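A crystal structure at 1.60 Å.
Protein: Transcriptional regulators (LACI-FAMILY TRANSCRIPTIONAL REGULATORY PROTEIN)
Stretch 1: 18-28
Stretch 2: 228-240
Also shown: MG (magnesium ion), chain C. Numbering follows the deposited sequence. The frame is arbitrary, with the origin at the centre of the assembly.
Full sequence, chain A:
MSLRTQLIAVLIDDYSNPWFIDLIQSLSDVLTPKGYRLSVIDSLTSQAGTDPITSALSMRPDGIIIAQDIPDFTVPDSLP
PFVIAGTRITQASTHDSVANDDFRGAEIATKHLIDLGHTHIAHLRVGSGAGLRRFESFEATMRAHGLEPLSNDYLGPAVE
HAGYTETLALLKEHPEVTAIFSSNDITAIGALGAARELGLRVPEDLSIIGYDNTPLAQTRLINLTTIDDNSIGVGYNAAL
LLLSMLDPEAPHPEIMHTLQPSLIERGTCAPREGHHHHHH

Stretch 1, residues 18-28: PWFIDLIQSLS
Stretch 2 (228-240) DDNSIGVGYNAAL

Two helices more than 200 residues apart in sequence pack closely. Residues 231-240 form one; the other includes 21-28, and both continue later in the chain. Their N-to-C directions diverge by 36° (signed crossing angle -36°), and the axes approach to 7.2 Å. The register is set where Leu 23 CA lies 4.5 Å from Gly 235 CA. Such proximity depends on the glycine: an ideal CB there would point toward the first helix, 2.3 Å from Leu 23 O and 2.9 Å from Ser 26 CB. The contact buries 491 Å², both sides summed.

Past the first turns, i to i+4 bonds hold each helix, such as Leu 27 N to Leu 23 O (2.8 Å) and Gly 235 N to Ser 231 O (3.0 Å). Ser 231 O also receives a CA-H...O contact from Leu 23 CA at 3.4 Å. Asn 230 (phi/psi 50/42, chi1 t) caps the second helix, Asn 230 OD1 accepting weakly from Gly 233 N at 3.1 Å. Asn 230 N donates to Asp 228 OD1 at 2.8 Å.

Two direct hydrogen bonds cross the interface. Ser 231 (chi1 p) points its CB toward the first helix and donates from OG to Asp 22 OD1 at a very short 2.5 Å; Asp 22 is also p. Ser 231 OG binds MG at 2.2 Å, so one oxygen serves as metal ligand and proton donor, and the carboxylate offers the charged acceptor. One turn later, Ser 26 (chi1 t) donates from OG to Ile 232 O at 2.7 Å. Ile 232 O also accepts from Tyr 236 N at 3.0 Å.

The magnesium extends this network. Asp 229 is chi1 p; Asp 229 OD1 lies 2.1 Å from MG and accepts a weak bond from Ser 231 N at 3.3 Å. Three waters, each with its oxygen 2.2 Å from MG, and one ligand elsewhere in the structure complete the six contacts. Water 1 joins the stretches by donating to Trp 19 O (2.6 Å) and Asp 229 OD2 (2.7 Å). Water 2 donates to Asp 22 OD2 at 2.5 Å, and water 3 to Asp 228 OD1 at 2.6 Å.

Apolar contacts lie beside the polar ones. Leu 23 (t, t) brings CD1 to 3.8 Å from Val 234 CG1. Farther along, Leu 27 (m, t) reaches across with CD2, 4.1 Å from Ala 238 CB and 4.0 Å from Ala 239 CB.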

# COMPACT_ATOMS: atom_id res chain seq x y z
N PRO A 18 0.31 -2.11 3.51
CA PRO A 18 -0.75 -1.17 3.90
C PRO A 18 -1.56 -1.46 5.16
O PRO A 18 -2.63 -0.91 5.34
CB PRO A 18 -1.64 -1.14 2.66
CG PRO A 18 -1.58 -2.55 2.19
CD PRO A 18 -0.09 -2.87 2.31
N TRP A 19 -1.04 -2.31 6.04
CA TRP A 19 -1.75 -2.64 7.27
C TRP A 19 -1.99 -1.40 8.15
O TRP A 19 -2.99 -1.32 8.87
CB TRP A 19 -0.97 -3.67 8.09
CG TRP A 19 0.14 -3.05 8.91
CD1 TRP A 19 1.38 -2.67 8.47
CD2 TRP A 19 0.07 -2.67 10.29
NE1 TRP A 19 2.08 -2.07 9.50
CE2 TRP A 19 1.29 -2.05 10.62
CE3 TRP A 19 -0.92 -2.78 11.28
CZ2 TRP A 19 1.56 -1.55 11.90
CZ3 TRP A 19 -0.66 -2.29 12.55
CH2 TRP A 19 0.57 -1.68 12.85
N PHE A 20 -1.07 -0.45 8.07
CA PHE A 20 -1.09 0.77 8.89
C PHE A 20 -1.96 1.92 8.40
O PHE A 20 -2.22 2.86 9.15
CB PHE A 20 0.34 1.28 9.02
CG PHE A 20 0.90 1.81 7.73
CD1 PHE A 20 0.69 3.13 7.35
CD2 PHE A 20 1.56 0.96 6.85
CE1 PHE A 20 1.13 3.60 6.12
CE2 PHE A 20 2.00 1.42 5.60
CZ PHE A 20 1.79 2.74 5.24
N ILE A 21 -2.40 1.87 7.15
CA ILE A 21 -3.18 2.97 6.59
C ILE A 21 -4.39 3.44 7.39
O ILE A 21 -4.48 4.62 7.73
CB ILE A 21 -3.57 2.68 5.13
CG1 ILE A 21 -2.30 2.55 4.28
CG2 ILE A 21 -4.44 3.81 4.58
CD1 ILE A 21 -2.55 2.32 2.80
N ASP A 22 -5.33 2.55 7.70
CA ASP A 22 -6.48 3.01 8.47
C ASP A 22 -6.15 3.23 9.95
O ASP A 22 -6.92 3.86 10.67
CB ASP A 22 -7.71 2.09 8.29
CG ASP A 22 -7.46 0.66 8.73
OD1 ASP A 22 -6.60 0.43 9.59
OD2 ASP A 22 -8.18 -0.24 8.22
N LEU A 23 -5.00 2.73 10.39
CA LEU A 23 -4.58 2.94 11.77
C LEU A 23 -4.13 4.40 11.87
O LEU A 23 -4.47 5.11 12.83
CB LEU A 23 -3.42 2.01 12.14
CG LEU A 23 -2.90 2.05 13.58
CD1 LEU A 23 -2.19 0.75 13.90
CD2 LEU A 23 -1.96 3.23 13.79
N ILE A 24 -3.38 4.87 10.87
CA ILE A 24 -2.92 6.25 10.88
C ILE A 24 -4.10 7.19 10.67
O ILE A 24 -4.15 8.27 11.25
CB ILE A 24 -1.86 6.50 9.78
CG1 ILE A 24 -0.61 5.67 10.07
CG2 ILE A 24 -1.50 7.98 9.73
CD1 ILE A 24 0.56 5.98 9.14
N GLN A 25 -5.07 6.77 9.85
CA GLN A 25 -6.25 7.59 9.61
C GLN A 25 -6.99 7.77 10.94
O GLN A 25 -7.46 8.86 11.25
CB GLN A 25 -7.18 6.92 8.59
CG GLN A 25 -8.44 7.72 8.27
CD GLN A 25 -8.15 9.06 7.60
OE1 GLN A 25 -7.65 9.11 6.47
NE2 GLN A 25 -8.47 10.16 8.29
N SER A 26 -7.09 6.69 11.71
CA SER A 26 -7.76 6.73 13.00
C SER A 26 -6.97 7.59 13.97
O SER A 26 -7.53 8.43 14.69
CB SER A 26 -7.93 5.31 13.55
OG SER A 26 -8.86 5.29 14.61
N LEU A 27 -5.65 7.40 14.01
CA LEU A 27 -4.79 8.20 14.87
C LEU A 27 -5.02 9.67 14.55
O LEU A 27 -5.17 10.51 15.44
CB LEU A 27 -3.31 7.88 14.61
CG LEU A 27 -2.63 6.67 15.23
CD1 LEU A 27 -1.28 6.45 14.54
CD2 LEU A 27 -2.44 6.88 16.72
N SER A 28 -5.05 9.98 13.26
CA SER A 28 -5.23 11.34 12.78
C SER A 28 -6.58 11.94 13.19
O SER A 28 -6.65 13.09 13.62
CB SER A 28 -5.10 11.39 11.26
OG SER A 28 -5.31 12.71 10.78
N ASP A 228 -9.90 -9.23 10.65
CA ASP A 228 -9.84 -7.80 10.93
C ASP A 228 -9.00 -7.66 12.20
O ASP A 228 -9.35 -8.22 13.24
CB ASP A 228 -11.25 -7.27 11.17
CG ASP A 228 -11.31 -5.76 11.24
OD1 ASP A 228 -10.28 -5.12 11.55
OD2 ASP A 228 -12.40 -5.20 11.00
N ASP A 229 -7.88 -6.94 12.11
CA ASP A 229 -7.00 -6.74 13.26
C ASP A 229 -7.43 -5.51 14.06
O ASP A 229 -6.70 -5.03 14.93
CB ASP A 229 -5.54 -6.59 12.81
CG ASP A 229 -5.32 -5.34 11.97
OD1 ASP A 229 -6.30 -4.88 11.37
OD2 ASP A 229 -4.18 -4.82 11.91
N ASN A 230 -8.62 -5.00 13.75
CA ASN A 230 -9.16 -3.83 14.42
C ASN A 230 -8.14 -2.69 14.44
O ASN A 230 -7.97 -2.01 15.45
CB ASN A 230 -9.55 -4.18 15.86
CG ASN A 230 -10.72 -3.36 16.37
OD1 ASN A 230 -10.88 -2.19 16.01
ND2 ASN A 230 -11.54 -3.96 17.23
N SER A 231 -7.46 -2.49 13.31
CA SER A 231 -6.45 -1.44 13.24
C SER A 231 -7.06 -0.05 13.44
O SER A 231 -6.37 0.88 13.83
CB SER A 231 -5.70 -1.52 11.91
OG SER A 231 -6.59 -1.71 10.84
N ILE A 232 -8.35 0.09 13.17
CA ILE A 232 -9.00 1.38 13.37
C ILE A 232 -9.14 1.61 14.87
O ILE A 232 -8.87 2.69 15.38
CB ILE A 232 -10.39 1.42 12.70
CG1 ILE A 232 -10.22 1.39 11.17
CG2 ILE A 232 -11.15 2.66 13.13
CD1 ILE A 232 -11.50 1.18 10.41
N GLY A 233 -9.56 0.56 15.58
CA GLY A 233 -9.71 0.67 17.03
C GLY A 233 -8.36 0.88 17.70
O GLY A 233 -8.26 1.59 18.70
N VAL A 234 -7.32 0.26 17.15
CA VAL A 234 -5.98 0.40 17.70
C VAL A 234 -5.50 1.84 17.56
O VAL A 234 -4.96 2.42 18.50
CB VAL A 234 -4.98 -0.55 17.00
CG1 VAL A 234 -3.56 -0.18 17.37
CG2 VAL A 234 -5.27 -2.00 17.40
N GLY A 235 -5.69 2.41 16.37
CA GLY A 235 -5.27 3.78 16.16
C GLY A 235 -6.03 4.73 17.07
O GLY A 235 -5.47 5.69 17.59
N TYR A 236 -7.31 4.43 17.27
CA TYR A 236 -8.16 5.25 18.12
C TYR A 236 -7.69 5.23 19.57
O TYR A 236 -7.45 6.28 20.17
CB TYR A 236 -9.60 4.75 18.06
CG TYR A 236 -10.56 5.52 18.94
CD1 TYR A 236 -10.97 6.80 18.60
CD2 TYR A 236 -11.05 4.96 20.12
CE1 TYR A 236 -11.85 7.52 19.41
CE2 TYR A 236 -11.92 5.66 20.94
CZ TYR A 236 -12.31 6.94 20.58
OH TYR A 236 -13.15 7.66 21.40
N ASN A 237 -7.55 4.04 20.14
CA ASN A 237 -7.13 3.92 21.52
C ASN A 237 -5.68 4.33 21.75
O ASN A 237 -5.34 4.86 22.80
CB ASN A 237 -7.37 2.50 22.02
CG ASN A 237 -8.85 2.20 22.22
OD1 ASN A 237 -9.52 1.71 21.32
ND2 ASN A 237 -9.36 2.53 23.40
N ALA A 238 -4.83 4.10 20.75
CA ALA A 238 -3.43 4.49 20.87
C ALA A 238 -3.34 6.01 20.96
O ALA A 238 -2.53 6.55 21.72
CB ALA A 238 -2.64 3.99 19.66
N ALA A 239 -4.17 6.70 20.18
CA ALA A 239 -4.18 8.16 20.20
C ALA A 239 -4.64 8.64 21.57
O ALA A 239 -4.04 9.53 22.16
CB ALA A 239 -5.10 8.70 19.10
N LEU A 240 -5.72 8.04 22.08
CA LEU A 240 -6.22 8.43 23.39
C LEU A 240 -5.18 8.16 24.47
O LEU A 240 -4.99 8.97 25.37
CB LEU A 240 -7.50 7.66 23.74
CG LEU A 240 -8.77 7.99 22.95
CD1 LEU A 240 -9.92 7.13 23.46
CD2 LEU A 240 -9.09 9.47 23.11
MG MG C . -6.53 -3.62 9.69
O HOH W 1 -4.32 -3.49 9.60
O HOH W 2 -6.96 -2.42 7.86
O HOH W 3 -8.67 -3.80 9.98